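Local structure of protein gp18 (Listeria monocytogenes EGD-e, 3GS9) at residues A[6-11]-A[60-65]; A[197-202]-A[268-273]. The protein is a prophage tail protein of the endopeptidase tail family, probably a trimeric structural part of the phage tail. All blocks are in the same frame, centred on the assembly; numbering follows the deposited sequence. Where two conformers were deposited one is given.

Contact 1 joins strand 7-9 to strand 61-64 in the antiparallel sheet of the N-terminal domain, and contact 2 joins strand 197-202 to strand 269-274 in a mixed sheet of the region that follows. They come in series along the chain, the first closing before the second opens. Their centres lie 36 Å apart and their nearest atoms about 19 Å apart, so the two pairings belong to separate sheets and do not touch. Both pair antiparallel strands distant in sequence. Strand 7-9 lies between 61-64 and 16-18, whereas 197-202 is outermost within its own chain and pairs with a strand of a neighbouring subunit.

Contact 1. Residues A[6-11]-A[60-65]; sequences IIVADF and SSVYFR
Ile7 and Tyr63 form a hydrogen-bonded pair at one end of an antiparallel strand pairing in the N-terminal domain of this tail protein. Strand 7-9 and strand 61-64 run at 163° to each other; strands 16-18 and 67-74 continue the sheet beyond them.

Backbone bonds set the register. Tyr63 N donates to Ile7 O over 2.7 Å in an almost straight bond, and Ile7 N returns a longer one to Tyr63 O. Ala9 and Ser61 repeat the reciprocal pattern two residues on. At the non-hydrogen-bonded pair of Val8 and Val62 between them, Val8 CA lies 3.3 Å from Ser61 O in a CA-H...O contact, and Val62 CA makes a similar one to Ile7 O.

Apolar contacts gather on the buried face that carries Val8 and Val62. Their side chains lie side by side, CG2 to CG2. The other branch of Val62, CG1, stands anti to its backbone N (chi1 -176°) and meets CG2 of Ile6, a residue modelled in two conformers, at 3.5 Å. Ile6 CD1 comes near the plane of the Phe64 ring at its edge, closest to CD1, and Phe64 also meets the ring of Phe27. On the opposite face the Tyr63 ring has Ile7 O and Ala9 CB at its edge, near its plane.

Polar groups close the Ser60 end. Ser60 OG is hydrogen-bonded to Phe55 O and Asp57 N, Ser61 OG to Glu68 OE2, and Asp10 OD1 to the backbone N of Asn14 and Asn15. One water links Asp10 O to Ser61 OG, weakly at the serine. A second water bridges the two segments beyond the strand ends, donating to Ser60 OG at 2.8 Å and accepting from Phe11 N at 3.0 Å.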
ATOM      1  N   ILE A   6     -11.469 -13.188  35.952  1.00 20.73           N
ATOM      2  CA  ILE A   6     -11.957 -12.505  34.758  0.50 22.12           C
ATOM      3  C   ILE A   6     -13.489 -12.485  34.813  1.00 19.33           C
ATOM      4  O   ILE A   6     -14.080 -13.533  35.052  1.00 18.00           O
ATOM      5  CB  ILE A   6     -11.602 -13.322  33.471  0.50 20.43           C
ATOM      6  CG1 ILE A   6     -10.112 -13.696  33.400  0.50 27.66           C
ATOM      7  CG2 ILE A   6     -12.027 -12.580  32.208  0.50 24.81           C
ATOM      8  CD1 ILE A   6      -9.193 -12.516  33.451  0.50 29.56           C
ATOM      9  N   ILE A   7     -14.117 -11.346  34.552  1.00 17.33           N
ATOM     10  CA  ILE A   7     -15.581 -11.268  34.498  1.00 15.47           C
ATOM     11  C   ILE A   7     -15.997 -10.971  33.057  1.00 16.37           C
ATOM     12  O   ILE A   7     -15.348 -10.181  32.389  1.00 15.44           O
ATOM     13  CB  ILE A   7     -16.144 -10.148  35.402  1.00 13.67           C
ATOM     14  CG1 ILE A   7     -15.674 -10.262  36.882  1.00 16.46           C
ATOM     15  CG2 ILE A   7     -17.675 -10.141  35.323  1.00 17.96           C
ATOM     16  CD1 ILE A   7     -15.808 -11.624  37.495  1.00 24.80           C
ATOM     17  N   VAL A   8     -17.055 -11.624  32.600  1.00 16.15           N
ATOM     18  CA  VAL A   8     -17.635 -11.429  31.266  0.50 17.87           C
ATOM     19  C   VAL A   8     -19.089 -11.003  31.407  1.00 16.19           C
ATOM     20  O   VAL A   8     -19.832 -11.603  32.205  1.00 15.17           O
ATOM     21  CB  VAL A   8     -17.590 -12.758  30.455  0.50 19.88           C
ATOM     22  CG1 VAL A   8     -18.473 -12.691  29.188  0.50 16.55           C
ATOM     23  CG2 VAL A   8     -16.162 -13.126  30.098  0.50 19.14           C
ATOM     24  N   ALA A   9     -19.502  -9.993  30.650  1.00 14.59           N
ATOM     25  CA  ALA A   9     -20.902  -9.574  30.589  1.00 14.47           C
ATOM     26  C   ALA A   9     -21.311  -9.473  29.134  1.00 15.65           C
ATOM     27  O   ALA A   9     -20.520  -9.023  28.315  1.00 15.39           O
ATOM     28  CB  ALA A   9     -21.079  -8.217  31.254  1.00 15.91           C
ATOM     29  N   ASP A  10     -22.534  -9.887  28.802  1.00 17.97           N
ATOM     30  CA  ASP A  10     -23.035  -9.702  27.441  1.00 16.42           C
ATOM     31  C   ASP A  10     -23.265  -8.220  27.214  1.00 15.40           C
ATOM     32  O   ASP A  10     -23.306  -7.410  28.176  1.00 15.65           O
ATOM     33  CB  ASP A  10     -24.288 -10.533  27.131  1.00 16.08           C
ATOM     34  CG  ASP A  10     -25.516 -10.097  27.919  1.00 18.83           C
ATOM     35  OD1 ASP A  10     -25.370  -9.474  28.973  1.00 22.28           O
ATOM     36  OD2 ASP A  10     -26.648 -10.337  27.454  1.00 29.18           O
ATOM     37  N   PHE A  11     -23.430  -7.856  25.955  1.00 13.91           N
ATOM     38  CA  PHE A  11     -23.545  -6.444  25.611  1.00 15.61           C
ATOM     39  C   PHE A  11     -24.702  -5.778  26.352  1.00 17.37           C
ATOM     40  O   PHE A  11     -24.597  -4.649  26.765  1.00 19.23           O
ATOM     41  CB  PHE A  11     -23.705  -6.262  24.117  1.00 16.90           C
ATOM     42  CG  PHE A  11     -23.839  -4.840  23.714  1.00 13.73           C
ATOM     43  CD1 PHE A  11     -22.741  -3.979  23.759  1.00 16.10           C
ATOM     44  CD2 PHE A  11     -25.067  -4.337  23.264  1.00 20.90           C
ATOM     45  CE1 PHE A  11     -22.874  -2.671  23.398  1.00 14.76           C
ATOM     46  CE2 PHE A  11     -25.184  -3.022  22.906  1.00 18.67           C
ATOM     47  CZ  PHE A  11     -24.099  -2.190  22.964  1.00 18.09           C
ATOM     48  N   SER A  60     -19.618  -8.517  23.847  1.00 14.14           N
ATOM     49  CA  SER A  60     -19.454  -8.760  25.277  1.00 13.83           C
ATOM     50  C   SER A  60     -18.286  -7.972  25.818  1.00 15.86           C
ATOM     51  O   SER A  60     -17.283  -7.764  25.097  1.00 14.49           O
ATOM     52  CB  SER A  60     -19.222 -10.241  25.587  1.00 14.96           C
ATOM     53  OG  SER A  60     -20.367 -11.003  25.299  1.00 14.09           O
ATOM     54  N   SER A  61     -18.410  -7.550  27.078  1.00 13.97           N
ATOM     55  CA  SER A  61     -17.286  -6.965  27.806  1.00 16.62           C
ATOM     56  C   SER A  61     -16.557  -8.045  28.638  1.00 17.41           C
ATOM     57  O   SER A  61     -17.183  -8.889  29.279  1.00 16.06           O
ATOM     58  CB  SER A  61     -17.746  -5.866  28.739  1.00 18.15           C
ATOM     59  OG  SER A  61     -18.200  -4.735  28.008  1.00 20.02           O
ATOM     60  N   VAL A  62     -15.233  -7.980  28.607  1.00 15.65           N
ATOM     61  CA  VAL A  62     -14.359  -8.877  29.357  1.00 15.27           C
ATOM     62  C   VAL A  62     -13.510  -8.016  30.268  1.00 15.79           C
ATOM     63  O   VAL A  62     -12.798  -7.102  29.827  1.00 14.46           O
ATOM     64  CB  VAL A  62     -13.498  -9.810  28.448  1.00 16.57           C
ATOM     65  CG1 VAL A  62     -12.691 -10.774  29.310  1.00 12.47           C
ATOM     66  CG2 VAL A  62     -14.407 -10.590  27.484  1.00 17.35           C
ATOM     67  N   TYR A  63     -13.667  -8.246  31.568  1.00 14.46           N
ATOM     68  CA  TYR A  63     -12.990  -7.430  32.581  1.00 15.68           C
ATOM     69  C   TYR A  63     -11.762  -8.142  33.126  1.00 17.04           C
ATOM     70  O   TYR A  63     -11.842  -9.239  33.664  1.00 16.91           O
ATOM     71  CB  TYR A  63     -13.980  -7.026  33.687  1.00 15.64           C
ATOM     72  CG  TYR A  63     -15.144  -6.208  33.187  1.00 14.46           C
ATOM     73  CD1 TYR A  63     -16.290  -6.805  32.695  1.00 15.66           C
ATOM     74  CD2 TYR A  63     -15.094  -4.826  33.204  1.00 13.49           C
ATOM     75  CE1 TYR A  63     -17.332  -6.059  32.236  1.00 14.32           C
ATOM     76  CE2 TYR A  63     -16.126  -4.086  32.724  1.00 14.84           C
ATOM     77  CZ  TYR A  63     -17.229  -4.692  32.258  1.00 16.93           C
ATOM     78  OH  TYR A  63     -18.259  -3.915  31.824  1.00 20.47           O
ATOM     79  N   PHE A  64     -10.610  -7.510  32.941  1.00 17.56           N
ATOM     80  CA  PHE A  64      -9.334  -8.104  33.296  1.00 18.02           C
ATOM     81  C   PHE A  64      -8.454  -7.025  33.935  1.00 18.00           C
ATOM     82  O   PHE A  64      -8.224  -5.983  33.341  1.00 14.60           O
ATOM     83  CB  PHE A  64      -8.657  -8.743  32.075  1.00 18.24           C
ATOM     84  CG  PHE A  64      -7.227  -9.142  32.332  1.00 16.70           C
ATOM     85  CD1 PHE A  64      -6.920 -10.169  33.196  1.00 18.22           C
ATOM     86  CD2 PHE A  64      -6.195  -8.468  31.709  1.00 18.99           C
ATOM     87  CE1 PHE A  64      -5.594 -10.509  33.473  1.00 19.65           C
ATOM     88  CE2 PHE A  64      -4.878  -8.809  31.982  1.00 18.59           C
ATOM     89  CZ  PHE A  64      -4.585  -9.839  32.840  1.00 16.90           C
ATOM     90  N   ARG A  65      -8.024  -7.289  35.159  1.00 17.98           N
ATOM     91  CA  ARG A  65      -7.174  -6.390  35.967  1.00 21.80           C
ATOM     92  C   ARG A  65      -7.632  -4.911  35.953  1.00 20.46           C
ATOM     93  O   ARG A  65      -6.836  -3.979  35.820  1.00 23.83           O
ATOM     94  CB  ARG A  65      -5.700  -6.526  35.591  1.00 21.41           C
ATOM     95  CG  ARG A  65      -5.109  -7.838  36.008  1.00 26.49           C
ATOM     96  CD  ARG A  65      -3.686  -7.967  35.536  1.00 37.91           C
ATOM     97  NE  ARG A  65      -3.081  -9.201  36.030  1.00 40.73           N
ATOM     98  CZ  ARG A  65      -1.935  -9.722  35.596  1.00 47.95           C
ATOM     99  NH1 ARG A  65      -1.233  -9.132  34.623  1.00 49.83           N
ATOM    100  NH2 ARG A  65      -1.494 -10.855  36.135  1.00 47.09           N
TER
HETATM  101  O   HOH W   1     -21.325  -5.414  28.762  1.00 24.17           O
HETATM  102  O   HOH W   2     -22.572  -9.987  23.949  1.00 14.09           O

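Contact 2. Residues A[197-202]-A[268-273]; sequences ASFDID and PATTGS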
ATOM      1  N   ALA A 197      17.786 -10.380  24.989  1.00 23.82           N
ATOM      2  CA  ALA A 197      17.710  -9.086  24.282  1.00 21.64           C
ATOM      3  C   ALA A 197      18.233  -9.228  22.873  1.00 18.73           C
ATOM      4  O   ALA A 197      19.399  -9.567  22.687  1.00 18.46           O
ATOM      5  CB  ALA A 197      18.514  -8.039  25.014  1.00 20.60           C
ATOM      6  N   SER A 198      17.365  -8.983  21.893  1.00 20.65           N
ATOM      7  CA  SER A 198      17.778  -9.011  20.481  0.50 19.38           C
ATOM      8  C   SER A 198      17.311  -7.744  19.787  1.00 18.94           C
ATOM      9  O   SER A 198      16.144  -7.360  19.873  1.00 19.38           O
ATOM     10  CB  SER A 198      17.228 -10.240  19.752  0.50 19.28           C
ATOM     11  OG  SER A 198      17.939 -11.424  20.108  0.50 17.70           O
ATOM     12  N   PHE A 199      18.234  -7.103  19.073  1.00 18.98           N
ATOM     13  CA  PHE A 199      17.986  -5.794  18.468  1.00 18.80           C
ATOM     14  C   PHE A 199      18.303  -5.737  16.979  1.00 18.19           C
ATOM     15  O   PHE A 199      19.233  -6.390  16.510  1.00 19.35           O
ATOM     16  CB  PHE A 199      18.816  -4.727  19.168  1.00 16.83           C
ATOM     17  CG  PHE A 199      18.228  -4.289  20.454  1.00 20.75           C
ATOM     18  CD1 PHE A 199      18.382  -5.075  21.590  1.00 18.74           C
ATOM     19  CD2 PHE A 199      17.438  -3.147  20.526  1.00 18.39           C
ATOM     20  CE1 PHE A 199      17.805  -4.708  22.790  1.00 21.43           C
ATOM     21  CE2 PHE A 199      16.835  -2.787  21.733  1.00 20.19           C
ATOM     22  CZ  PHE A 199      17.034  -3.570  22.861  1.00 20.83           C
ATOM     23  N   ASP A 200      17.496  -4.962  16.263  1.00 16.60           N
ATOM     24  CA  ASP A 200      17.828  -4.483  14.935  1.00 16.94           C
ATOM     25  C   ASP A 200      18.222  -3.004  15.071  1.00 16.90           C
ATOM     26  O   ASP A 200      17.539  -2.226  15.719  1.00 16.85           O
ATOM     27  CB  ASP A 200      16.656  -4.649  13.953  1.00 17.86           C
ATOM     28  CG  ASP A 200      16.998  -4.149  12.535  1.00 22.00           C
ATOM     29  OD1 ASP A 200      17.718  -4.849  11.804  1.00 25.48           O
ATOM     30  OD2 ASP A 200      16.538  -3.055  12.158  1.00 28.47           O
ATOM     31  N   ILE A 201      19.361  -2.654  14.472  1.00 17.49           N
ATOM     32  CA  ILE A 201      19.919  -1.310  14.539  1.00 16.54           C
ATOM     33  C   ILE A 201      20.377  -0.934  13.157  1.00 14.74           C
ATOM     34  O   ILE A 201      21.076  -1.711  12.500  1.00 14.61           O
ATOM     35  CB  ILE A 201      21.166  -1.244  15.510  1.00 19.01           C
ATOM     36  CG1 ILE A 201      20.861  -1.996  16.834  1.00 16.49           C
ATOM     37  CG2 ILE A 201      21.598   0.197  15.700  1.00 17.18           C
ATOM     38  CD1 ILE A 201      22.030  -2.106  17.758  1.00 17.45           C
ATOM     39  N   ASP A 202      20.028   0.262  12.719  1.00 14.60           N
ATOM     40  CA  ASP A 202      20.498   0.732  11.423  1.00 13.76           C
ATOM     41  C   ASP A 202      20.705   2.205  11.467  1.00 12.99           C
ATOM     42  O   ASP A 202      20.266   2.899  12.413  1.00 13.49           O
ATOM     43  CB  ASP A 202      19.536   0.294  10.294  1.00 14.82           C
ATOM     44  CG  ASP A 202      18.218   1.040  10.288  1.00 20.93           C
ATOM     45  OD1 ASP A 202      18.235   2.270  10.188  1.00 16.14           O
ATOM     46  OD2 ASP A 202      17.132   0.399  10.336  1.00 20.93           O
ATOM     47  N   PRO A 268      21.091   6.010  15.959  1.00 17.52           N
ATOM     48  CA  PRO A 268      20.725   4.863  15.108  1.00 14.40           C
ATOM     49  C   PRO A 268      19.350   4.335  15.478  1.00 17.01           C
ATOM     50  O   PRO A 268      19.022   4.278  16.664  1.00 16.02           O
ATOM     51  CB  PRO A 268      21.800   3.836  15.438  1.00 16.92           C
ATOM     52  CG  PRO A 268      23.027   4.729  15.749  1.00 16.45           C
ATOM     53  CD  PRO A 268      22.433   5.825  16.561  1.00 15.03           C
ATOM     54  N   ALA A 269      18.528   4.035  14.478  1.00 16.48           N
ATOM     55  CA  ALA A 269      17.194   3.513  14.738  1.00 16.10           C
ATOM     56  C   ALA A 269      17.377   2.119  15.345  1.00 14.45           C
ATOM     57  O   ALA A 269      17.888   1.218  14.699  1.00 16.70           O
ATOM     58  CB  ALA A 269      16.373   3.485  13.436  1.00 18.52           C
ATOM     59  N   THR A 270      16.915   1.963  16.585  1.00 14.78           N
ATOM     60  CA  THR A 270      17.221   0.793  17.420  1.00 15.45           C
ATOM     61  C   THR A 270      15.925   0.267  17.995  1.00 17.25           C
ATOM     62  O   THR A 270      15.213   0.996  18.742  1.00 17.72           O
ATOM     63  CB  THR A 270      18.172   1.196  18.582  1.00 15.38           C
ATOM     64  OG1 THR A 270      19.375   1.743  18.020  1.00 15.38           O
ATOM     65  CG2 THR A 270      18.503   0.011  19.484  1.00 15.65           C
ATOM     66  N   THR A 271      15.600  -0.963  17.612  1.00 16.69           N
ATOM     67  CA  THR A 271      14.366  -1.622  18.029  1.00 17.20           C
ATOM     68  C   THR A 271      14.676  -3.050  18.386  1.00 17.04           C
ATOM     69  O   THR A 271      15.290  -3.765  17.608  1.00 18.10           O
ATOM     70  CB  THR A 271      13.303  -1.622  16.904  1.00 17.60           C
ATOM     71  OG1 THR A 271      12.958  -0.270  16.571  1.00 17.04           O
ATOM     72  CG2 THR A 271      12.041  -2.408  17.335  1.00 17.61           C
ATOM     73  N   GLY A 272      14.234  -3.453  19.557  1.00 18.98           N
ATOM     74  CA  GLY A 272      14.530  -4.780  20.049  1.00 18.12           C
ATOM     75  C   GLY A 272      13.456  -5.370  20.923  1.00 19.91           C
ATOM     76  O   GLY A 272      12.609  -4.653  21.477  1.00 20.58           O
ATOM     77  N   SER A 273      13.542  -6.682  21.059  1.00 21.34           N
ATOM     78  CA  SER A 273      12.659  -7.437  21.936  1.00 22.41           C
ATOM     79  C   SER A 273      13.491  -7.940  23.098  1.00 22.04           C
ATOM     80  O   SER A 273      14.504  -8.608  22.908  1.00 20.20           O
ATOM     81  CB  SER A 273      12.054  -8.612  21.180  1.00 23.69           C
ATOM     82  OG  SER A 273      11.339  -8.180  20.033  1.00 37.60           O
TER
HETATM   83  O   HOH W   3      18.404   4.815  11.368  1.00 18.15           O
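Phe199 lies across Gly272 at a non-hydrogen-bonded pair of an antiparallel strand pairing (160°), strand 197-202 forming one margin, within this chain, of a six-stranded mixed sheet.

From CB, 4.0 Å from Thr271 O, the Phe199 side chain turns back over the neighbouring strand: CG sits beside the backbone N and anti to the carbonyl carbon (chi1 -79°). CG already has Gly272 CA as its nearest neighbour. CD2 goes furthest in, 3.4 Å from Gly272 N and 3.5 Å from Thr270 CG2, which approaches the ring obliquely. CE2 rests on the same glycine N and CA, CD1 stands farther off, 4.2 Å from Gly272 CA, and CZ lies 4.0 Å from Gly272 CA. That carbon stands over one ring face, 3.6 Å from the centroid and displaced toward the rim at CD2 and CE2, in a CH-pi contact; Phe290 also meets the ring. Gly272, having no side chain, brings its CA and N directly against the ring.

Further along the same face, Ile201 lies side by side with Thr270 and Pro268, and its CG2 touches Thr270 OG1 and Pro268 CB. Thr270 OG1 donates to Pro268 O from well above the carbonyl plane and is also hydrogen-bonded to Tyr299 OH. The face of Asp200 and Thr271 meets helix 327-334, where Gln333 hydrogen-bonds Asp200 OD2 through NE2 and Thr271 OG1 through OE1.

Reciprocal backbone bonds join Ser198 with Ser273, Asp200 with Thr271 and Asp202 with Ala269. Ile201 and Asp202 also pair with a strand of a neighbouring subunit. At the Asp202-Ala269 end the Ala269 N to Asp202 O bond is weak, and a water accepts from Ala269 N while donating at 2.8 Å to Asp202 OD1, which also accepts a hydrogen bond from Leu204 N.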